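Local coordinates for endonuclease and methylase LlaGI (Lactococcus lactis, PDB 5FFJ), which recognises a specific DNA sequence as a Type ISP restriction-modification enzyme, combining a helicase-like ATPase with a DNA methyltransferase, here with its nuclease deleted, at residues P633-M638 against S785-A790; V734-P739 against I848-G853; G933-L938 against N1030-Q1035; R1278-L1283 against M1390-L1395; N1331-A1336 against S1384-S1389. One frame throughout, in Å; residues are numbered along the deposited sequence.

Contact 1. Residues P633-M638 against S785-A790; sequences PVSQAM and SYYIAA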
# COMPACT_ATOMS: atom_id res chain seq x y z
N PRO A 633 12.91 25.99 9.36
CA PRO A 633 13.89 26.06 8.27
C PRO A 633 13.37 25.51 6.94
O PRO A 633 13.55 26.14 5.90
CB PRO A 633 15.05 25.21 8.78
CG PRO A 633 14.42 24.25 9.70
CD PRO A 633 13.37 25.05 10.40
N VAL A 634 12.74 24.34 6.98
CA VAL A 634 12.22 23.72 5.77
C VAL A 634 11.12 24.59 5.17
O VAL A 634 11.09 24.82 3.96
CB VAL A 634 11.66 22.31 6.04
CG1 VAL A 634 11.08 21.70 4.76
CG2 VAL A 634 12.76 21.41 6.61
N SER A 635 10.21 25.05 6.02
CA SER A 635 9.19 26.00 5.61
C SER A 635 9.84 27.18 4.92
O SER A 635 9.55 27.46 3.77
CB SER A 635 8.37 26.47 6.81
OG SER A 635 7.68 25.39 7.42
N GLN A 636 10.72 27.86 5.65
CA GLN A 636 11.48 28.98 5.10
C GLN A 636 12.18 28.59 3.80
O GLN A 636 12.15 29.34 2.83
CB GLN A 636 12.50 29.49 6.12
N ALA A 637 12.81 27.42 3.80
CA ALA A 637 13.50 26.92 2.62
C ALA A 637 12.51 26.71 1.47
O ALA A 637 12.84 26.94 0.31
CB ALA A 637 14.23 25.63 2.93
N MET A 638 11.31 26.27 1.81
CA MET A 638 10.24 26.11 0.83
C MET A 638 9.60 27.47 0.52
O MET A 638 9.31 27.78 -0.63
CB MET A 638 9.19 25.13 1.33
CG MET A 638 9.65 23.68 1.43
SD MET A 638 9.98 22.92 -0.17
CE MET A 638 9.63 21.20 0.20
N SER A 785 5.39 14.29 7.21
CA SER A 785 5.65 13.59 8.46
C SER A 785 6.59 14.42 9.33
O SER A 785 6.51 14.37 10.56
CB SER A 785 6.25 12.21 8.19
OG SER A 785 5.39 11.43 7.39
N TYR A 786 7.47 15.19 8.69
CA TYR A 786 8.40 16.05 9.41
C TYR A 786 7.66 17.19 10.11
O TYR A 786 7.81 17.40 11.31
CB TYR A 786 9.46 16.61 8.46
CG TYR A 786 10.25 17.77 9.02
CD1 TYR A 786 9.79 19.08 8.91
CD2 TYR A 786 11.47 17.56 9.65
CE1 TYR A 786 10.50 20.14 9.43
CE2 TYR A 786 12.19 18.62 10.17
CZ TYR A 786 11.71 19.91 10.05
OH TYR A 786 12.43 20.96 10.56
N TYR A 787 6.86 17.94 9.33
CA TYR A 787 6.07 19.05 9.86
C TYR A 787 5.23 18.62 11.06
O TYR A 787 5.34 19.18 12.15
CB TYR A 787 5.15 19.62 8.78
CG TYR A 787 5.82 20.41 7.68
CD1 TYR A 787 7.06 21.02 7.88
CD2 TYR A 787 5.21 20.57 6.45
CE1 TYR A 787 7.66 21.75 6.88
CE2 TYR A 787 5.81 21.29 5.44
CZ TYR A 787 7.04 21.88 5.66
OH TYR A 787 7.63 22.61 4.65
N ILE A 788 4.38 17.62 10.83
CA ILE A 788 3.51 17.09 11.86
C ILE A 788 4.29 16.66 13.09
O ILE A 788 3.87 16.89 14.22
CB ILE A 788 2.69 15.91 11.32
CG1 ILE A 788 1.71 16.41 10.25
CG2 ILE A 788 1.94 15.19 12.44
CD1 ILE A 788 1.05 15.31 9.45
N ALA A 789 5.44 16.03 12.87
CA ALA A 789 6.28 15.58 13.97
C ALA A 789 6.81 16.76 14.78
O ALA A 789 6.86 16.71 16.00
CB ALA A 789 7.44 14.75 13.45
N ALA A 790 7.20 17.82 14.08
CA ALA A 790 7.69 19.03 14.74
C ALA A 790 6.61 19.61 15.65
O ALA A 790 6.83 19.77 16.85
CB ALA A 790 8.13 20.06 13.71
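The rings of Tyr786 and Tyr787 point from helix 783-797 at the start of helix 633-646. CD1 of Tyr787 lies in plane at the edge of the Tyr786 ring. The Tyr787 ring also meets that of Phe619 on helix 602-623, their planes at about 75°. Val634 approaches both rings obliquely, and its two methyls divide between them. CG1, anti to the backbone N (chi1 178°), comes within 3.6 Å of Tyr787 OH. CG2 meets Tyr786 tip to tip, 3.8 Å from CE1. Pro633 CG lies 3.9 Å from Tyr786 OH, beyond the tip of that ring. On Tyr787, Ser635 OG sits 3.7 Å from CE1, while Met638 CG reaches the hydroxyl, 3.9 Å from OH. The axes of the two short segments stay 11.5 Å apart, so the long tyrosines span the gap.

No hydrogen bond joins the two segments. Tyr786 OH bonds instead to Asn632 ND2, just before Pro633, and Tyr787 OH to His612 ND1. The contact therefore joins the coupler to the methyltransferase by van der Waals packing, largely of Val634 on the two rings. The buried phenol oxygens are satisfied by coupler residues next to it, which fixes where the two ring tips lie.

Contact 2. Residues V734-P739 against I848-G853; sequences VHILDP and ITAIIG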
# COMPACT_ATOMS: atom_id res chain seq x y z
N VAL A 734 23.57 12.59 28.42
CA VAL A 734 22.79 11.54 27.76
C VAL A 734 21.99 12.15 26.62
O VAL A 734 21.21 13.09 26.81
CB VAL A 734 21.84 10.82 28.74
CG1 VAL A 734 20.98 9.79 28.01
CG2 VAL A 734 22.65 10.14 29.85
N HIS A 735 22.18 11.60 25.42
CA HIS A 735 21.52 12.09 24.22
C HIS A 735 20.69 10.99 23.56
O HIS A 735 21.11 9.83 23.48
CB HIS A 735 22.55 12.65 23.24
CG HIS A 735 23.02 14.02 23.59
ND1 HIS A 735 22.79 15.11 22.77
CD2 HIS A 735 23.71 14.50 24.65
CE1 HIS A 735 23.32 16.19 23.31
NE2 HIS A 735 23.88 15.85 24.46
N ILE A 736 19.51 11.38 23.09
CA ILE A 736 18.51 10.45 22.57
C ILE A 736 18.19 10.78 21.11
O ILE A 736 17.73 11.88 20.80
CB ILE A 736 17.22 10.50 23.41
CG1 ILE A 736 17.50 9.90 24.79
CG2 ILE A 736 16.07 9.76 22.70
CD1 ILE A 736 16.29 9.77 25.70
N LEU A 737 18.41 9.80 20.23
CA LEU A 737 18.10 9.95 18.82
C LEU A 737 16.93 9.05 18.43
O LEU A 737 16.86 7.89 18.83
CB LEU A 737 19.32 9.64 17.95
CG LEU A 737 19.13 9.85 16.43
CD1 LEU A 737 18.71 11.28 16.13
CD2 LEU A 737 20.40 9.50 15.66
N ASP A 738 16.01 9.61 17.65
CA ASP A 738 14.92 8.86 17.05
C ASP A 738 15.09 8.92 15.52
O ASP A 738 14.52 9.80 14.87
CB ASP A 738 13.56 9.43 17.51
CG ASP A 738 12.37 8.70 16.91
OD1 ASP A 738 12.57 7.65 16.26
OD2 ASP A 738 11.23 9.16 17.11
N PRO A 739 15.90 8.00 14.95
CA PRO A 739 16.31 8.08 13.54
C PRO A 739 15.18 8.03 12.53
O PRO A 739 15.38 8.43 11.38
CB PRO A 739 17.22 6.86 13.36
CG PRO A 739 17.60 6.43 14.72
CD PRO A 739 16.44 6.78 15.59
N ILE A 848 25.74 9.96 21.16
CA ILE A 848 24.38 9.47 21.40
C ILE A 848 24.37 8.22 22.27
O ILE A 848 24.89 7.18 21.89
CB ILE A 848 23.67 9.16 20.07
CG1 ILE A 848 23.39 10.45 19.32
CG2 ILE A 848 22.36 8.41 20.34
CD1 ILE A 848 23.00 10.25 17.87
N THR A 849 23.71 8.34 23.42
CA THR A 849 23.72 7.29 24.43
C THR A 849 22.53 6.35 24.27
O THR A 849 22.55 5.22 24.76
CB THR A 849 23.70 7.89 25.86
OG1 THR A 849 24.58 9.02 25.92
CG2 THR A 849 24.13 6.86 26.89
N ALA A 850 21.50 6.82 23.58
CA ALA A 850 20.30 6.03 23.37
C ALA A 850 19.68 6.27 22.00
O ALA A 850 19.44 7.42 21.61
CB ALA A 850 19.28 6.32 24.46
N ILE A 851 19.43 5.19 21.26
CA ILE A 851 18.72 5.26 19.99
C ILE A 851 17.39 4.53 20.16
O ILE A 851 17.34 3.41 20.66
CB ILE A 851 19.54 4.66 18.84
CG1 ILE A 851 20.91 5.36 18.76
CG2 ILE A 851 18.79 4.80 17.51
CD1 ILE A 851 21.79 4.92 17.61
N ILE A 852 16.32 5.19 19.72
CA ILE A 852 14.96 4.77 20.04
C ILE A 852 14.04 4.93 18.83
O ILE A 852 14.23 5.84 18.03
CB ILE A 852 14.41 5.59 21.25
CG1 ILE A 852 14.63 4.82 22.55
CG2 ILE A 852 12.93 5.96 21.07
CD1 ILE A 852 14.35 5.63 23.81
N GLY A 853 13.06 4.04 18.70
CA GLY A 853 12.02 4.23 17.69
C GLY A 853 11.50 2.98 17.01
O GLY A 853 11.68 1.85 17.49
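His735 O accepts two backbone N-H groups, from Ala850 N nearly along the C=O axis (3.0 Å) and from Thr849 N on a lone pair in the carbonyl plane (3.0 Å). The ladder continues with Leu737 N to Ala850 O (2.9 Å, 166°) and Ile852 N to Leu737 O (2.9 Å). These are neighbouring parallel strands, 736-738 and 850-853, in the middle of the Rossmann-like sheet of the methyltransferase. Strand 776-780 continues the sheet beyond 736-738, and 915-922 continues it beyond 850-853. The chain order reverses between this pair, the usual place for the active cleft in such folds, consistent with the cofactor and catalytic motifs lying at these strand ends. Asp738 and Pro739 open the sequence DPFTGTG, which resembles the S-adenosylmethionine-binding motif I. Gly853 leads into a sequence, NPPY, that matches motif IV, which is catalytic in related N6-adenine methyltransferases and probably here.

CA-H groups of Ile736, Ile851 and Asp738 also point at carbonyls across the gap. Ile736 and Ala850 share one face of the sheet. Leu737 and Ile851 share the other, where Trp906 and Ala907 of helix 899-910 pack on them. His735 turns its ring away and bonds through ND1 to His777 NE2. Pro739 crosses Ile851 at about a right angle. Leu737 has CG anti to its backbone N (chi1 -176°), which brings CD2 to 3.5 Å from Ile848 CD1.

Contact 3. Residues G933-L938 against N1030-Q1035; sequences GLRKSL and NDWINQ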
# COMPACT_ATOMS: atom_id res chain seq x y z
N GLY A 933 24.26 -15.16 11.53
CA GLY A 933 25.39 -14.26 11.65
C GLY A 933 25.05 -13.03 12.47
O GLY A 933 25.85 -12.58 13.28
N LEU A 934 23.85 -12.49 12.25
CA LEU A 934 23.38 -11.34 13.00
C LEU A 934 23.34 -11.65 14.49
O LEU A 934 23.69 -10.82 15.32
CB LEU A 934 22.00 -10.91 12.50
CG LEU A 934 21.28 -9.81 13.30
CD1 LEU A 934 22.16 -8.58 13.48
CD2 LEU A 934 19.99 -9.43 12.60
N ARG A 935 22.91 -12.87 14.82
CA ARG A 935 22.84 -13.29 16.21
C ARG A 935 24.24 -13.51 16.78
O ARG A 935 24.46 -13.36 17.98
CB ARG A 935 22.01 -14.57 16.35
CG ARG A 935 20.54 -14.39 15.97
CD ARG A 935 19.70 -15.59 16.37
NE ARG A 935 20.07 -16.82 15.65
CZ ARG A 935 19.62 -17.15 14.44
NH1 ARG A 935 18.79 -16.35 13.79
NH2 ARG A 935 20.01 -18.29 13.88
N LYS A 936 25.18 -13.86 15.91
CA LYS A 936 26.57 -14.02 16.32
C LYS A 936 27.18 -12.66 16.61
O LYS A 936 27.98 -12.50 17.53
CB LYS A 936 27.37 -14.76 15.24
CG LYS A 936 28.83 -15.04 15.61
CD LYS A 936 29.44 -16.10 14.71
CE LYS A 936 30.94 -16.22 14.90
NZ LYS A 936 31.68 -15.07 14.31
N SER A 937 26.78 -11.66 15.82
CA SER A 937 27.27 -10.30 15.99
C SER A 937 26.71 -9.64 17.24
O SER A 937 27.46 -9.15 18.08
CB SER A 937 26.92 -9.45 14.76
OG SER A 937 27.61 -9.92 13.61
N LEU A 938 25.38 -9.62 17.36
CA LEU A 938 24.71 -8.96 18.47
C LEU A 938 25.18 -9.50 19.82
O LEU A 938 25.15 -8.79 20.83
CB LEU A 938 23.19 -9.12 18.36
CG LEU A 938 22.50 -8.43 17.18
CD1 LEU A 938 21.04 -8.85 17.11
CD2 LEU A 938 22.61 -6.92 17.28
N ASN A 1030 24.75 -20.75 16.60
CA ASN A 1030 24.34 -19.40 16.96
C ASN A 1030 22.81 -19.28 17.03
O ASN A 1030 22.25 -18.23 16.73
CB ASN A 1030 24.89 -18.37 15.96
CG ASN A 1030 26.39 -18.50 15.75
OD1 ASN A 1030 27.18 -18.03 16.56
ND2 ASN A 1030 26.78 -19.12 14.65
N ASP A 1031 22.16 -20.38 17.41
CA ASP A 1031 20.71 -20.39 17.58
C ASP A 1031 20.33 -20.11 19.03
O ASP A 1031 20.85 -20.75 19.95
CB ASP A 1031 20.12 -21.74 17.13
CG ASP A 1031 20.18 -21.94 15.63
OD1 ASP A 1031 20.24 -20.93 14.89
OD2 ASP A 1031 20.14 -23.10 15.18
N TRP A 1032 19.43 -19.16 19.22
CA TRP A 1032 18.95 -18.81 20.55
C TRP A 1032 17.82 -19.74 20.99
O TRP A 1032 17.82 -20.24 22.12
CB TRP A 1032 18.47 -17.35 20.58
CG TRP A 1032 19.56 -16.36 20.38
CD1 TRP A 1032 20.90 -16.59 20.42
CD2 TRP A 1032 19.41 -14.96 20.09
NE1 TRP A 1032 21.60 -15.43 20.19
CE2 TRP A 1032 20.71 -14.42 19.98
CE3 TRP A 1032 18.31 -14.12 19.93
CZ2 TRP A 1032 20.93 -13.07 19.71
CZ3 TRP A 1032 18.53 -12.78 19.65
CH2 TRP A 1032 19.83 -12.27 19.55
N ILE A 1033 16.86 -19.96 20.10
CA ILE A 1033 15.70 -20.80 20.40
C ILE A 1033 15.53 -21.94 19.39
O ILE A 1033 16.08 -21.89 18.28
CB ILE A 1033 14.40 -19.97 20.43
CG1 ILE A 1033 14.21 -19.20 19.12
CG2 ILE A 1033 14.43 -19.01 21.61
CD1 ILE A 1033 12.80 -18.65 18.95
N ASN A 1034 14.77 -22.95 19.78
CA ASN A 1034 14.58 -24.15 18.97
C ASN A 1034 15.93 -24.76 18.61
O ASN A 1034 16.14 -25.20 17.49
CB ASN A 1034 13.79 -23.82 17.70
CG ASN A 1034 12.45 -23.18 17.99
OD1 ASN A 1034 11.65 -23.71 18.77
ND2 ASN A 1034 12.20 -22.03 17.38
N GLN A 1035 16.83 -24.76 19.59
CA GLN A 1035 18.18 -25.28 19.39
C GLN A 1035 18.14 -26.75 19.02
O GLN A 1035 17.22 -27.48 19.40
CB GLN A 1035 19.02 -25.07 20.65
CG GLN A 1035 19.16 -23.61 21.06
CD GLN A 1035 20.14 -23.39 22.19
OE1 GLN A 1035 20.59 -24.34 22.83
NE2 GLN A 1035 20.49 -22.13 22.44
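Arg935 of helix 932-941 carries this contact, and all three of its guanidinium nitrogens have acceptors. NE gives the best bond, to the backbone carbonyl Asn1030 O at 2.8 Å. It is nearly straight at 162°, and the oxygen lies close to the guanidinium plane. NH2 forms a salt bridge with Asp1031 OD1 at 2.8 Å. As a hydrogen bond this is weak, since the N-H is poorly aimed; the guanidinium and carboxylate planes are 42° apart. NH1 points back to the carbonyls of Tyr925 and Ser928.

With CG beside the backbone N and the chain extended at chi2, CD lies over one face of Trp1032, 3.9 Å from the centroid of the five-membered ring, a CH-pi contact. The bend at chi3 (-65°) then swings NE to Asn1030 O. Leu938 CD1 touches the far part of the indole more loosely, at 4.4 Å from CH2. Lys936 runs its methylenes past the amide of Asn1030, with CD 3.5 Å from OD1. Its NZ goes on to Asn887 OD1.

Asp1031 N is held by Asp1027 OD1, and Asp1031 OD2 has a long, weak ion pair with Lys1259.

The contact joins a helix of the methyltransferase to the loop that follows strand 1022-1024 at the edge of its sheet. Arg935 is buried, and its charge is shared among carbonyls and one carboxylate. Such surroundings would be expected to keep Asp1031 ionised and to hold the guanidinium in one orientation.

Contact 4. Residues R1278-L1283 against M1390-L1395; sequences RKLSDL and MRTLEL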
# COMPACT_ATOMS: atom_id res chain seq x y z
N ARG A 1278 6.90 -48.37 1.03
CA ARG A 1278 6.37 -48.73 -0.27
C ARG A 1278 4.87 -48.47 -0.35
O ARG A 1278 4.38 -47.90 -1.32
CB ARG A 1278 6.66 -50.20 -0.58
CG ARG A 1278 8.13 -50.51 -0.83
CD ARG A 1278 8.31 -51.85 -1.52
NE ARG A 1278 9.21 -51.75 -2.67
CZ ARG A 1278 10.52 -51.96 -2.63
NH1 ARG A 1278 11.13 -52.28 -1.49
NH2 ARG A 1278 11.24 -51.85 -3.73
N LYS A 1279 4.14 -48.90 0.68
CA LYS A 1279 2.69 -48.75 0.70
C LYS A 1279 2.30 -47.27 0.65
O LYS A 1279 1.44 -46.88 -0.14
CB LYS A 1279 2.09 -49.40 1.94
CG LYS A 1279 2.30 -50.91 2.00
CD LYS A 1279 1.62 -51.51 3.22
CE LYS A 1279 1.84 -53.01 3.28
NZ LYS A 1279 1.08 -53.62 4.41
N LEU A 1280 2.93 -46.47 1.50
CA LEU A 1280 2.69 -45.04 1.52
C LEU A 1280 2.92 -44.43 0.14
O LEU A 1280 2.10 -43.64 -0.34
CB LEU A 1280 3.61 -44.36 2.54
CG LEU A 1280 3.20 -44.51 4.01
CD1 LEU A 1280 4.35 -44.12 4.91
CD2 LEU A 1280 1.99 -43.65 4.30
N SER A 1281 4.03 -44.80 -0.49
CA SER A 1281 4.34 -44.32 -1.83
C SER A 1281 3.27 -44.76 -2.82
O SER A 1281 2.78 -43.95 -3.61
CB SER A 1281 5.70 -44.85 -2.29
OG SER A 1281 5.95 -44.49 -3.64
N ASP A 1282 2.91 -46.04 -2.77
CA ASP A 1282 1.91 -46.60 -3.66
C ASP A 1282 0.59 -45.84 -3.51
O ASP A 1282 -0.11 -45.59 -4.48
CB ASP A 1282 1.70 -48.08 -3.36
CG ASP A 1282 1.30 -48.87 -4.60
OD1 ASP A 1282 2.19 -49.20 -5.41
OD2 ASP A 1282 0.09 -49.16 -4.75
N LEU A 1283 0.28 -45.48 -2.27
CA LEU A 1283 -0.95 -44.75 -1.96
C LEU A 1283 -0.91 -43.31 -2.46
O LEU A 1283 -1.89 -42.82 -3.04
CB LEU A 1283 -1.19 -44.76 -0.45
CG LEU A 1283 -2.52 -44.15 0.01
CD1 LEU A 1283 -3.68 -45.07 -0.34
CD2 LEU A 1283 -2.48 -43.87 1.50
N MET A 1390 -7.08 -41.18 5.48
CA MET A 1390 -7.39 -42.21 6.48
C MET A 1390 -6.36 -43.33 6.42
O MET A 1390 -5.90 -43.81 7.46
CB MET A 1390 -8.79 -42.78 6.25
CG MET A 1390 -9.91 -41.79 6.51
SD MET A 1390 -10.01 -41.26 8.23
CE MET A 1390 -10.46 -42.80 9.04
N ARG A 1391 -6.01 -43.74 5.21
CA ARG A 1391 -5.07 -44.85 5.02
C ARG A 1391 -3.66 -44.48 5.47
O ARG A 1391 -2.96 -45.31 6.05
CB ARG A 1391 -5.06 -45.29 3.56
CG ARG A 1391 -4.09 -46.42 3.25
CD ARG A 1391 -4.38 -47.66 4.08
NE ARG A 1391 -3.45 -48.75 3.80
CZ ARG A 1391 -3.32 -49.83 4.55
NH1 ARG A 1391 -2.44 -50.77 4.21
NH2 ARG A 1391 -4.05 -49.98 5.64
N THR A 1392 -3.25 -43.24 5.21
CA THR A 1392 -1.90 -42.80 5.55
C THR A 1392 -1.68 -42.84 7.06
O THR A 1392 -0.65 -43.32 7.53
CB THR A 1392 -1.64 -41.37 5.04
OG1 THR A 1392 -1.87 -41.31 3.63
CG2 THR A 1392 -0.21 -40.94 5.32
N LEU A 1393 -2.66 -42.35 7.81
CA LEU A 1393 -2.57 -42.31 9.26
C LEU A 1393 -2.47 -43.72 9.83
O LEU A 1393 -1.70 -43.97 10.76
CB LEU A 1393 -3.78 -41.58 9.85
CG LEU A 1393 -3.96 -40.14 9.37
CD1 LEU A 1393 -5.42 -39.73 9.43
CD2 LEU A 1393 -3.10 -39.19 10.19
N GLU A 1394 -3.25 -44.64 9.27
CA GLU A 1394 -3.17 -46.04 9.66
C GLU A 1394 -1.75 -46.55 9.48
O GLU A 1394 -1.16 -47.14 10.38
CB GLU A 1394 -4.15 -46.90 8.85
CG GLU A 1394 -5.61 -46.70 9.23
CD GLU A 1394 -6.56 -47.52 8.36
OE1 GLU A 1394 -6.08 -48.17 7.41
OE2 GLU A 1394 -7.78 -47.52 8.64
N LEU A 1395 -1.19 -46.28 8.30
CA LEU A 1395 0.17 -46.71 7.98
C LEU A 1395 1.21 -46.06 8.90
O LEU A 1395 2.19 -46.70 9.27
CB LEU A 1395 0.48 -46.37 6.52
CG LEU A 1395 -0.17 -47.29 5.47
CD1 LEU A 1395 -0.03 -46.69 4.07
CD2 LEU A 1395 0.44 -48.68 5.50
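Leu1395 points from helix 1377-1398 at helix 1270-1285. Its CB lies 3.8 Å from Leu1280 CD2. CG stands anti to the carbonyl carbon (chi1 -75°) and sends the two methyls to different partners. CD1 goes on along Leu1280 and comes 3.7 Å from that residue's CD2, so the two leucines slide past each other in opposite directions. CD2 turns to the outer side and meets Lys1279 CD at 3.8 Å, where the two side chains cross at about a right angle. The same CD2 also lies over one face of the Arg1391 guanidinium, toward its rim.

The two helix segments run almost exactly antiparallel, at 171°, with their axes 10.3 Å apart. They form an antiparallel helix pair in the C-terminal specificity region. Thr1392 stands nearest Leu1280 along the backbone, and its CG2 is 3.6 Å from Leu1280 CD2. Thr1392 OG1 bonds to Val1388 O of its own helix and to His1284 NE2 of helix 1270-1285, a polar link between the two helices just past the segment. Tyr1241 of helix 1234-1243 also packs on Leu1280.

Leu1283 extends the apolar seam. Its CG is anti to the backbone N, and CD2 rests on the aliphatic part of Arg1391, 3.5 Å from Arg1391 CG. The same methyl also touches Thr1392 OG1. Arg1391 bends at chi2 (58°). Its NH2 then makes a salt bridge to Glu1394 OE1 at 3.2 Å, in the guanidinium plane. Lys1279 NZ is 4.5 Å from Arg1391 NH1, and these like charges probably repel.

Contact 5. Residues N1331-A1336 against S1384-S1389; sequences NIPERA and SVITVS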
# COMPACT_ATOMS: atom_id res chain seq x y z
N ASN A 1331 -20.99 -37.55 5.94
CA ASN A 1331 -20.42 -38.61 6.77
C ASN A 1331 -18.92 -38.79 6.56
O ASN A 1331 -18.41 -39.91 6.61
CB ASN A 1331 -21.14 -39.93 6.52
CG ASN A 1331 -22.64 -39.82 6.67
OD1 ASN A 1331 -23.14 -38.90 7.32
ND2 ASN A 1331 -23.37 -40.77 6.09
N ILE A 1332 -18.21 -37.69 6.35
CA ILE A 1332 -16.75 -37.73 6.24
C ILE A 1332 -16.13 -37.91 7.62
O ILE A 1332 -16.46 -37.15 8.54
CB ILE A 1332 -16.19 -36.44 5.59
CG1 ILE A 1332 -16.76 -36.27 4.18
CG2 ILE A 1332 -14.66 -36.49 5.56
CD1 ILE A 1332 -16.40 -34.95 3.53
N PRO A 1333 -15.24 -38.89 7.78
CA PRO A 1333 -14.58 -39.04 9.09
C PRO A 1333 -13.76 -37.81 9.45
O PRO A 1333 -12.92 -37.37 8.66
CB PRO A 1333 -13.68 -40.27 8.91
CG PRO A 1333 -14.25 -41.01 7.76
CD PRO A 1333 -14.83 -39.96 6.85
N GLU A 1334 -14.00 -37.25 10.64
CA GLU A 1334 -13.36 -36.01 11.04
C GLU A 1334 -11.86 -36.18 11.27
O GLU A 1334 -11.11 -35.20 11.26
CB GLU A 1334 -14.02 -35.45 12.30
CG GLU A 1334 -15.47 -35.02 12.09
CD GLU A 1334 -16.14 -34.57 13.37
OE1 GLU A 1334 -17.30 -34.10 13.30
OE2 GLU A 1334 -15.52 -34.70 14.45
N ARG A 1335 -11.41 -37.42 11.49
CA ARG A 1335 -10.00 -37.66 11.77
C ARG A 1335 -9.15 -37.60 10.50
O ARG A 1335 -7.93 -37.50 10.57
CB ARG A 1335 -9.80 -39.01 12.47
CG ARG A 1335 -9.77 -40.23 11.55
CD ARG A 1335 -9.17 -41.44 12.24
NE ARG A 1335 -7.81 -41.19 12.71
CZ ARG A 1335 -6.82 -42.08 12.68
NH1 ARG A 1335 -7.01 -43.30 12.20
NH2 ARG A 1335 -5.62 -41.74 13.12
N ALA A 1336 -9.81 -37.69 9.34
CA ALA A 1336 -9.11 -37.64 8.07
C ALA A 1336 -8.37 -36.31 7.89
O ALA A 1336 -7.42 -36.21 7.12
CB ALA A 1336 -10.08 -37.86 6.92
N SER A 1384 -11.15 -39.74 -3.06
CA SER A 1384 -9.96 -40.57 -2.92
C SER A 1384 -9.02 -40.02 -1.86
O SER A 1384 -8.51 -40.77 -1.02
CB SER A 1384 -9.22 -40.69 -4.26
OG SER A 1384 -10.01 -41.36 -5.22
N VAL A 1385 -8.80 -38.71 -1.89
CA VAL A 1385 -7.88 -38.05 -0.96
C VAL A 1385 -8.32 -38.25 0.49
O VAL A 1385 -7.47 -38.34 1.39
CB VAL A 1385 -7.76 -36.54 -1.28
CG1 VAL A 1385 -7.16 -35.77 -0.12
CG2 VAL A 1385 -6.92 -36.34 -2.53
N ILE A 1386 -9.63 -38.31 0.73
CA ILE A 1386 -10.14 -38.59 2.07
C ILE A 1386 -9.64 -39.94 2.57
O ILE A 1386 -9.26 -40.09 3.72
CB ILE A 1386 -11.68 -38.58 2.13
CG1 ILE A 1386 -12.23 -37.20 1.76
CG2 ILE A 1386 -12.16 -38.97 3.53
CD1 ILE A 1386 -13.74 -37.11 1.75
N THR A 1387 -9.66 -40.94 1.68
CA THR A 1387 -9.29 -42.29 2.07
C THR A 1387 -7.77 -42.45 2.03
O THR A 1387 -7.21 -43.28 2.74
CB THR A 1387 -9.94 -43.34 1.15
OG1 THR A 1387 -9.16 -43.48 -0.05
CG2 THR A 1387 -11.37 -42.92 0.79
N VAL A 1388 -7.12 -41.64 1.20
CA VAL A 1388 -5.66 -41.53 1.25
C VAL A 1388 -5.26 -41.01 2.63
O VAL A 1388 -4.32 -41.52 3.24
CB VAL A 1388 -5.12 -40.59 0.16
CG1 VAL A 1388 -3.66 -40.22 0.43
CG2 VAL A 1388 -5.26 -41.23 -1.21
N SER A 1389 -5.97 -39.99 3.10
CA SER A 1389 -5.75 -39.44 4.43
C SER A 1389 -5.95 -40.49 5.52
O SER A 1389 -5.08 -40.67 6.38
CB SER A 1389 -6.70 -38.26 4.67
OG SER A 1389 -6.19 -37.06 4.11
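Ile1386 projects from helix 1377-1398 into the turn 1331-1336. Its CD1 meets Ile1332 CD1 at 3.9 Å, and the two side chains cross at about a right angle. The other branch, CG2, is anti to the backbone N and touches both Ile1332 CG2 and Ala1336 CB, 4.1 Å from each of these atoms. Pro1333 CD only grazes this methyl. One turn further on, Ser1389 CB packs against the backbone carbonyl Ala1336 O at 3.3 Å. Ala1336 CB also faces Ile1386 O at 4.0 Å.

A backbone bond from Ala1336 N to Pro1333 O closes the turn and brings Ala1336 to the helix. The backbone of Ile1332 is hydrogen-bonded to Asp1319, which helps position its side chain. On the helix, Ser1389 OG bonds weakly back to Val1385 O.

The turn links strand 1327-1330 to strand 1340-1341 in the specificity region. Ile1347 of helix 1346-1353 packs on both Ile1386 and Ala1336, and Val1388 meets Leu1283 and His1284 of helix 1270-1285.

Overall arrangement
Contacts 1 and 2 alternate along the chain. Contact 3 follows, then contact 4, with both segments of contact 5 between its own. Contact 1 joins the coupler to the methyltransferase, and contact 2 lies in that domain's central sheet, their centres about 21 Å apart. Contact 3 fastens the far end of the methyltransferase, centred about 25 Å from contact 2. Contacts 2 and 3 come within about 7 and 8 Å of the DNA (nearest atoms). Contacts 4 and 5 share helix 1377-1398 in the specificity region and touch, their centres about 13 Å apart. Those centres lie about 58 to 68 Å from those of contacts 1 and 2. The contacts thus run from coupler through methyltransferase to specificity region.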